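Local coordinates for NAD-dependent aldehyde dehydrogenase (Sinorhizobium meliloti, PDB 3U4J), which probably oxidises aldehydes to carboxylic acids with NAD or NADP as electron acceptor, as other members of the aldehyde dehydrogenase family do, at residues R81-G84 against A85-S88; L324-I327 against S328-V331; A442-T445 against I446-I449. All blocks are in the same frame, centred on the assembly; numbering follows the deposited sequence.

Interaction 1 (R81-G84 against A85-S88); sequences RMSG and AERS
S83 holds OG between its backbone N and carbonyl carbon (chi1 60°), while E86 sets CG beside its own N (chi1 -72°) and runs extended, carrying its carboxylate back to the residue before the helix. S83 OG accepts from E86 N at 3.0 Å. In return S83 N donates to E86 OE2 at 2.9 Å, nearly straight (169°) and on the anti lone pair of that oxygen. This reciprocal pair is a capping box, with S83 as N-cap of helix 84-100. The E86 chain passes close over the serine hydroxyl, CG lying 3.1 Å from S83 OG. M82, a selenomethionine, crosses the glutamate at about a right angle, its CB 3.7 Å from E86 OE2. Regular helical bonding starts with R87 N to S83 O and S88 N to G84 O. R87 folds back so that S83 O sits over the centre of one guanidinium face; NH1 comes to 2.9 Å from M82 O and is hydrogen-bonded to W79 O. R87 NE is buried without a polar partner. N148 of the second subunit packs on R87, and G150 of that subunit on S83.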
ATOM      1  N   ARG A  81     -19.305  -5.252  14.287  1.00 14.63           N
ATOM      2  CA  ARG A  81     -18.532  -5.019  15.518  1.00 15.56           C
ATOM      3  C   ARG A  81     -17.544  -6.169  15.837  1.00 15.34           C
ATOM      4  O   ARG A  81     -16.675  -6.033  16.706  1.00 15.48           O
ATOM      5  CB  ARG A  81     -19.478  -4.744  16.719  1.00 15.59           C
ATOM      6  CG  ARG A  81     -19.865  -3.240  16.812  1.00 18.31           C
ATOM      7  CD  ARG A  81     -21.166  -2.979  17.586  1.00 21.08           C
ATOM      8  NE  ARG A  81     -22.322  -3.371  16.771  1.00 22.38           N
ATOM      9  CZ  ARG A  81     -22.775  -2.683  15.717  1.00 20.44           C
ATOM     10  NH1 ARG A  81     -22.182  -1.542  15.358  1.00 21.52           N
ATOM     11  NH2 ARG A  81     -23.817  -3.131  15.016  1.00 15.44           N
HETATM   12  N   MSE A  82     -17.668  -7.282  15.122  1.00 14.84           N
HETATM   13  CA  MSE A  82     -16.710  -8.384  15.221  1.00 15.32           C
HETATM   14  C   MSE A  82     -15.311  -8.017  14.702  1.00 13.67           C
HETATM   15  O   MSE A  82     -15.165  -7.102  13.914  1.00 13.16           O
HETATM   16  CB  MSE A  82     -17.223  -9.562  14.407  1.00 16.04           C
HETATM   17  CG  MSE A  82     -18.215 -10.417  15.137  1.00 21.65           C
HETATM   18 SE   MSE A  82     -18.810 -11.806  13.887  1.00 37.00          SE
HETATM   19  CE  MSE A  82     -20.036 -12.766  15.082  1.00 30.16           C
ATOM     20  N   SER A  83     -14.274  -8.731  15.126  1.00 13.31           N
ATOM     21  CA  SER A  83     -12.939  -8.491  14.536  1.00 12.68           C
ATOM     22  C   SER A  83     -12.968  -9.006  13.098  1.00 12.59           C
ATOM     23  O   SER A  83     -13.840  -9.828  12.744  1.00 12.68           O
ATOM     24  CB  SER A  83     -11.850  -9.224  15.305  1.00 13.10           C
ATOM     25  OG  SER A  83     -12.095 -10.622  15.295  1.00 13.26           O
ATOM     26  N   GLY A  84     -12.039  -8.532  12.277  1.00 11.75           N
ATOM     27  CA  GLY A  84     -11.811  -9.110  10.967  1.00 11.53           C
ATOM     28  C   GLY A  84     -11.568 -10.615  11.070  1.00 11.47           C
ATOM     29  O   GLY A  84     -12.110 -11.401  10.289  1.00 11.76           O
ATOM     30  N   ALA A  85     -10.785 -11.029  12.055  1.00 10.55           N
ATOM     31  CA  ALA A  85     -10.501 -12.448  12.294  1.00 10.39           C
ATOM     32  C   ALA A  85     -11.784 -13.281  12.530  1.00 10.32           C
ATOM     33  O   ALA A  85     -11.899 -14.409  12.058  1.00  8.18           O
ATOM     34  CB  ALA A  85      -9.547 -12.596  13.509  1.00 10.67           C
ATOM     35  N   GLU A  86     -12.724 -12.731  13.302  1.00  9.73           N
ATOM     36  CA  GLU A  86     -13.994 -13.407  13.562  1.00 10.62           C
ATOM     37  C   GLU A  86     -14.823 -13.575  12.287  1.00  9.74           C
ATOM     38  O   GLU A  86     -15.406 -14.634  12.027  1.00  9.41           O
ATOM     39  CB  GLU A  86     -14.781 -12.664  14.662  1.00 10.95           C
ATOM     40  CG  GLU A  86     -14.147 -12.856  16.045  1.00 14.97           C
ATOM     41  CD  GLU A  86     -14.826 -12.034  17.147  1.00 18.60           C
ATOM     42  OE1 GLU A  86     -15.250 -12.650  18.125  1.00 23.14           O
ATOM     43  OE2 GLU A  86     -14.935 -10.793  17.037  1.00 17.16           O
ATOM     44  N   ARG A  87     -14.855 -12.532  11.477  1.00  8.75           N
ATOM     45  CA  ARG A  87     -15.608 -12.596  10.225  1.00  8.67           C
ATOM     46  C   ARG A  87     -14.945 -13.583   9.289  1.00  9.39           C
ATOM     47  O   ARG A  87     -15.619 -14.351   8.639  1.00  9.03           O
ATOM     48  CB  ARG A  87     -15.715 -11.221   9.570  1.00  7.83           C
ATOM     49  CG  ARG A  87     -16.728 -10.272  10.276  1.00  7.06           C
ATOM     50  CD  ARG A  87     -17.042  -9.002   9.407  1.00  8.93           C
ATOM     51  NE  ARG A  87     -15.876  -8.113   9.387  1.00 11.72           N
ATOM     52  CZ  ARG A  87     -15.614  -7.182  10.297  1.00 12.70           C
ATOM     53  NH1 ARG A  87     -16.460  -6.984  11.307  1.00 11.87           N
ATOM     54  NH2 ARG A  87     -14.491  -6.469  10.215  1.00  8.82           N
ATOM     55  N   SER A  88     -13.610 -13.552   9.254  1.00  9.56           N
ATOM     56  CA  SER A  88     -12.811 -14.433   8.401  1.00 10.33           C
ATOM     57  C   SER A  88     -13.081 -15.919   8.696  1.00  9.47           C
ATOM     58  O   SER A  88     -13.281 -16.715   7.775  1.00  8.39           O
ATOM     59  CB  SER A  88     -11.321 -14.076   8.587  1.00 10.78           C
ATOM     60  OG  SER A  88     -10.477 -14.996   7.924  1.00 15.91           O
TER

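Interaction 2 (L324-I327 against S328-V331); sequences LLDI and SRKV
D326 reaches along the outside of helix 317-330 to the two basic side chains of the next turn, R329 and K330. Its CB lies 3.7 Å from R329 NH2; CG, placed opposite the backbone N by chi1 of -164°, is 3.4 Å from K330 NZ. At the tip OD1 takes two donors: R329 NH2 at 2.9 Å on its anti side, and K330 NZ at 3.0 Å on its syn side, 31° out of the carboxylate plane. OD2 adds a weak bond to the same NZ. These i to i+3 and i to i+4 pairs make a salt-bridge network on the last turn of the helix, with carboxylate and guanidinium planes 63° apart. With an alanine here the shared carboxylate is gone, which is likely to leave both cations without this mate and their ends freer to turn. On another side of the helix S328 OG bonds back to L324 O at 2.7 Å, from above the carbonyl plane, and the same oxygen accepts S328 N. The hydroxyl also bonds Y297 OH of helix 285-297, against which L324 and I327 pack. The backbone closes with I327 O accepting both K330 N and V331 N, the latter at 2.9 Å.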
ATOM      1  N   LEU A 324      -9.293 -22.612 -36.140  1.00 15.29           N
ATOM      2  CA  LEU A 324     -10.502 -22.258 -35.386  1.00 14.85           C
ATOM      3  C   LEU A 324     -11.717 -23.067 -35.851  1.00 15.34           C
ATOM      4  O   LEU A 324     -12.467 -23.588 -35.042  1.00 14.32           O
ATOM      5  CB  LEU A 324     -10.794 -20.778 -35.521  1.00 14.54           C
ATOM      6  CG  LEU A 324     -12.143 -20.351 -34.924  1.00 13.90           C
ATOM      7  CD1 LEU A 324     -12.178 -20.577 -33.391  1.00 13.87           C
ATOM      8  CD2 LEU A 324     -12.417 -18.926 -35.274  1.00 14.52           C
ATOM      9  N   LEU A 325     -11.888 -23.192 -37.164  1.00 15.13           N
ATOM     10  CA  LEU A 325     -13.020 -23.946 -37.697  1.00 16.07           C
ATOM     11  C   LEU A 325     -12.913 -25.437 -37.429  1.00 15.72           C
ATOM     12  O   LEU A 325     -13.921 -26.104 -37.174  1.00 15.63           O
ATOM     13  CB  LEU A 325     -13.223 -23.658 -39.185  1.00 16.13           C
ATOM     14  CG  LEU A 325     -13.605 -22.219 -39.519  1.00 16.68           C
ATOM     15  CD1 LEU A 325     -13.566 -22.073 -41.045  1.00 19.07           C
ATOM     16  CD2 LEU A 325     -14.982 -21.828 -38.981  1.00 18.36           C
ATOM     17  N   ASP A 326     -11.696 -25.960 -37.445  1.00 16.10           N
ATOM     18  CA  ASP A 326     -11.502 -27.361 -37.095  1.00 17.21           C
ATOM     19  C   ASP A 326     -11.944 -27.645 -35.654  1.00 16.56           C
ATOM     20  O   ASP A 326     -12.624 -28.648 -35.385  1.00 16.12           O
ATOM     21  CB  ASP A 326     -10.048 -27.792 -37.314  1.00 18.05           C
ATOM     22  CG  ASP A 326      -9.891 -29.307 -37.329  1.00 23.51           C
ATOM     23  OD1 ASP A 326     -10.631 -29.972 -38.097  1.00 29.12           O
ATOM     24  OD2 ASP A 326      -9.038 -29.837 -36.578  1.00 25.93           O
ATOM     25  N   ILE A 327     -11.567 -26.766 -34.724  1.00 15.59           N
ATOM     26  CA  ILE A 327     -12.016 -26.920 -33.333  1.00 14.91           C
ATOM     27  C   ILE A 327     -13.542 -26.796 -33.283  1.00 14.12           C
ATOM     28  O   ILE A 327     -14.219 -27.604 -32.644  1.00 13.41           O
ATOM     29  CB  ILE A 327     -11.316 -25.910 -32.363  1.00 15.11           C
ATOM     30  CG1 ILE A 327      -9.823 -26.269 -32.216  1.00 14.99           C
ATOM     31  CG2 ILE A 327     -11.966 -25.934 -31.000  1.00 14.79           C
ATOM     32  CD1 ILE A 327      -8.904 -25.111 -31.716  1.00 14.86           C
ATOM     33  N   SER A 328     -14.075 -25.832 -34.016  1.00 13.52           N
ATOM     34  CA  SER A 328     -15.479 -25.515 -33.907  1.00 15.02           C
ATOM     35  C   SER A 328     -16.373 -26.653 -34.425  1.00 15.57           C
ATOM     36  O   SER A 328     -17.479 -26.855 -33.914  1.00 15.41           O
ATOM     37  CB  SER A 328     -15.794 -24.159 -34.567  1.00 14.63           C
ATOM     38  OG  SER A 328     -14.904 -23.155 -34.087  1.00 16.02           O
ATOM     39  N   ARG A 329     -15.868 -27.412 -35.403  1.00 15.87           N
ATOM     40  CA  ARG A 329     -16.606 -28.570 -35.961  1.00 17.21           C
ATOM     41  C   ARG A 329     -16.642 -29.749 -34.990  1.00 16.71           C
ATOM     42  O   ARG A 329     -17.532 -30.600 -35.089  1.00 17.00           O
ATOM     43  CB  ARG A 329     -15.898 -29.115 -37.209  1.00 17.42           C
ATOM     44  CG  ARG A 329     -15.919 -28.258 -38.391  1.00 19.74           C
ATOM     45  CD  ARG A 329     -15.434 -29.086 -39.580  1.00 22.21           C
ATOM     46  NE  ARG A 329     -13.987 -29.242 -39.628  1.00 22.69           N
ATOM     47  CZ  ARG A 329     -13.198 -28.459 -40.355  1.00 26.09           C
ATOM     48  NH1 ARG A 329     -13.714 -27.471 -41.089  1.00 27.82           N
ATOM     49  NH2 ARG A 329     -11.898 -28.660 -40.358  1.00 28.24           N
ATOM     50  N   LYS A 330     -15.636 -29.844 -34.123  1.00 15.91           N
ATOM     51  CA  LYS A 330     -15.474 -31.011 -33.258  1.00 16.88           C
ATOM     52  C   LYS A 330     -16.004 -30.782 -31.847  1.00 16.57           C
ATOM     53  O   LYS A 330     -16.464 -31.720 -31.206  1.00 17.25           O
ATOM     54  CB  LYS A 330     -14.000 -31.415 -33.139  1.00 16.98           C
ATOM     55  CG  LYS A 330     -13.335 -31.898 -34.431  1.00 21.75           C
ATOM     56  CD  LYS A 330     -11.819 -31.985 -34.188  1.00 25.66           C
ATOM     57  CE  LYS A 330     -11.136 -32.987 -35.084  1.00 32.11           C
ATOM     58  NZ  LYS A 330     -10.802 -32.434 -36.417  1.00 34.71           N
ATOM     59  N   VAL A 331     -15.914 -29.548 -31.356  1.00 15.73           N
ATOM     60  CA  VAL A 331     -16.271 -29.252 -29.960  1.00 15.16           C
ATOM     61  C   VAL A 331     -17.692 -29.698 -29.554  1.00 14.27           C
ATOM     62  O   VAL A 331     -18.694 -29.380 -30.224  1.00 13.72           O
ATOM     63  CB  VAL A 331     -16.012 -27.746 -29.595  1.00 15.50           C
ATOM     64  CG1 VAL A 331     -16.939 -26.801 -30.357  1.00 15.44           C
ATOM     65  CG2 VAL A 331     -16.151 -27.550 -28.078  1.00 15.84           C
TER

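Interaction 3 (A442-T445 against I446-I449); sequences ALQT and IRRI
Helix 439-448 is the crossover helix of a beta-alpha-beta unit, joining the parallel strands 431-435 and 453-456, and the contact covers its last turns and its exit. Within them I446 N bonds to A442 O and R447 N to L443 O, the latter at 3.0 Å. The pattern changes at the end: R448 N comes to T445 O at 3.1 Å from well above the carbonyl plane and keeps only a weak bond to Q444 O, and I449 N reaches T445 O weakly as I449 leaves helical torsions. On the inner side T445 has OG1 beside its backbone N (chi1 -56°), where it bonds T441 O, and CG2 anti to that N, which brings the methyl to 3.8 Å from I449 CD1. L443 CD2 and I446 CG2 meet more loosely, at 4.4 Å. On the outer side Q444 and R447 lie side by side, pointing the same way, with amide and guanidinium planes 13° apart. R448 runs extended from CG to NE across Q444, so that Q444 CB lies over the centre of one guanidinium face. Both arginines reach the third subunit, R448 NH2 in a salt bridge with D151 there and R447 NE and NH1 in bonds to N147 and the D151 carbonyl, while K492 of the fourth subunit donates to the I446 and I449 carbonyl oxygens at the helix end. Inward, I446 packs between V434 of strand 431-435 and C454 and I456 of strand 453-456, and T445, R448 and I449 pack on helix 416-424.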
ATOM      1  N   ALA A 442       2.915  -6.918 -27.661  1.00 11.19           N
ATOM      2  CA  ALA A 442       2.009  -7.413 -26.613  1.00 11.66           C
ATOM      3  C   ALA A 442       1.723  -6.370 -25.532  1.00 11.35           C
ATOM      4  O   ALA A 442       0.552  -6.047 -25.269  1.00 10.06           O
ATOM      5  CB  ALA A 442       2.527  -8.710 -25.981  1.00 11.54           C
ATOM      6  N   LEU A 443       2.784  -5.832 -24.921  1.00 11.66           N
ATOM      7  CA  LEU A 443       2.612  -4.854 -23.836  1.00 12.07           C
ATOM      8  C   LEU A 443       2.122  -3.474 -24.287  1.00 12.58           C
ATOM      9  O   LEU A 443       1.274  -2.872 -23.599  1.00 11.48           O
ATOM     10  CB  LEU A 443       3.879  -4.749 -22.957  1.00 11.44           C
ATOM     11  CG  LEU A 443       4.097  -6.015 -22.102  1.00 13.41           C
ATOM     12  CD1 LEU A 443       5.462  -5.994 -21.449  1.00 13.94           C
ATOM     13  CD2 LEU A 443       2.998  -6.158 -21.022  1.00 13.22           C
ATOM     14  N   GLN A 444       2.640  -2.950 -25.411  1.00 12.17           N
ATOM     15  CA  GLN A 444       2.144  -1.652 -25.892  1.00 12.12           C
ATOM     16  C   GLN A 444       0.697  -1.731 -26.373  1.00 12.13           C
ATOM     17  O   GLN A 444      -0.077  -0.804 -26.150  1.00 12.08           O
ATOM     18  CB  GLN A 444       3.040  -1.012 -26.953  1.00 13.39           C
ATOM     19  CG  GLN A 444       4.431  -0.633 -26.451  1.00 14.92           C
ATOM     20  CD  GLN A 444       4.497   0.643 -25.587  1.00 18.98           C
ATOM     21  OE1 GLN A 444       5.426   1.451 -25.755  1.00 21.27           O
ATOM     22  NE2 GLN A 444       3.545   0.816 -24.650  1.00 17.06           N
ATOM     23  N   THR A 445       0.312  -2.850 -26.977  1.00 11.73           N
ATOM     24  CA  THR A 445      -1.073  -2.993 -27.412  1.00 10.80           C
ATOM     25  C   THR A 445      -1.993  -3.052 -26.189  1.00 11.00           C
ATOM     26  O   THR A 445      -2.988  -2.362 -26.154  1.00 10.61           O
ATOM     27  CB  THR A 445      -1.274  -4.183 -28.385  1.00 10.99           C
ATOM     28  OG1 THR A 445      -0.384  -4.030 -29.513  1.00 10.81           O
ATOM     29  CG2 THR A 445      -2.683  -4.203 -28.922  1.00  9.99           C
ATOM     30  N   ILE A 446      -1.632  -3.847 -25.179  1.00 10.97           N
ATOM     31  CA  ILE A 446      -2.469  -3.976 -23.991  1.00 11.50           C
ATOM     32  C   ILE A 446      -2.569  -2.663 -23.172  1.00 10.81           C
ATOM     33  O   ILE A 446      -3.634  -2.334 -22.647  1.00 10.10           O
ATOM     34  CB  ILE A 446      -2.100  -5.266 -23.183  1.00 11.96           C
ATOM     35  CG1 ILE A 446      -3.362  -5.982 -22.683  1.00 14.40           C
ATOM     36  CG2 ILE A 446      -1.167  -4.987 -22.028  1.00 14.31           C
ATOM     37  CD1 ILE A 446      -4.270  -6.489 -23.796  1.00 10.50           C
ATOM     38  N   ARG A 447      -1.482  -1.888 -23.112  1.00 10.71           N
ATOM     39  CA  ARG A 447      -1.497  -0.568 -22.481  1.00 10.52           C
ATOM     40  C   ARG A 447      -2.368   0.447 -23.210  1.00 10.76           C
ATOM     41  O   ARG A 447      -2.855   1.403 -22.584  1.00 10.56           O
ATOM     42  CB  ARG A 447      -0.092   0.012 -22.364  1.00 10.67           C
ATOM     43  CG  ARG A 447       0.763  -0.719 -21.363  1.00 11.75           C
ATOM     44  CD  ARG A 447       2.214  -0.260 -21.451  1.00 14.16           C
ATOM     45  NE  ARG A 447       2.503   0.858 -20.549  1.00 14.49           N
ATOM     46  CZ  ARG A 447       3.483   1.745 -20.741  1.00 15.84           C
ATOM     47  NH1 ARG A 447       4.248   1.695 -21.822  1.00 12.73           N
ATOM     48  NH2 ARG A 447       3.685   2.714 -19.860  1.00 17.36           N
ATOM     49  N   ARG A 448      -2.553   0.258 -24.512  1.00  9.98           N
ATOM     50  CA  ARG A 448      -3.333   1.214 -25.310  1.00 11.32           C
ATOM     51  C   ARG A 448      -4.814   0.856 -25.468  1.00 10.79           C
ATOM     52  O   ARG A 448      -5.591   1.686 -25.908  1.00 11.62           O
ATOM     53  CB  ARG A 448      -2.682   1.415 -26.686  1.00 11.11           C
ATOM     54  CG  ARG A 448      -1.417   2.264 -26.577  1.00 12.33           C
ATOM     55  CD  ARG A 448      -0.446   2.087 -27.727  1.00 13.57           C
ATOM     56  NE  ARG A 448       0.837   2.722 -27.375  1.00 15.40           N
ATOM     57  CZ  ARG A 448       1.844   2.896 -28.240  1.00 19.32           C
ATOM     58  NH1 ARG A 448       1.735   2.464 -29.506  1.00 16.35           N
ATOM     59  NH2 ARG A 448       2.954   3.496 -27.848  1.00 16.58           N
ATOM     60  N   ILE A 449      -5.199  -0.365 -25.116  1.00 10.06           N
ATOM     61  CA  ILE A 449      -6.616  -0.770 -25.247  1.00  9.82           C
ATOM     62  C   ILE A 449      -7.377  -0.319 -23.993  1.00 10.62           C
ATOM     63  O   ILE A 449      -6.923  -0.560 -22.870  1.00 10.22           O
ATOM     64  CB  ILE A 449      -6.762  -2.280 -25.507  1.00 10.30           C
ATOM     65  CG1 ILE A 449      -6.204  -2.595 -26.905  1.00 10.53           C
ATOM     66  CG2 ILE A 449      -8.228  -2.724 -25.394  1.00  7.81           C
ATOM     67  CD1 ILE A 449      -6.034  -4.095 -27.197  1.00 12.20           C
TER

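Overall arrangement
The three contacts follow one another along the chain without touching. Interaction 1 starts helix 84-100, whereas interactions 2 and 3 lie at the C-terminal ends of helices 317-330 and 439-448. Interactions 1 and 2 lie on opposite sides of the chain's centre, about 50 Å between centres; interaction 3 is about 41 Å from interaction 1 and 29 Å from interaction 2, again between centres. What they share is the tetramer: interactions 1 and 3 both touch the second subunit, and interactions 2 and 3 the fourth. D151 recurs, packing on R81 from the second subunit and pairing with R448 from the third. All lie away from the calcium site of L17 and E50.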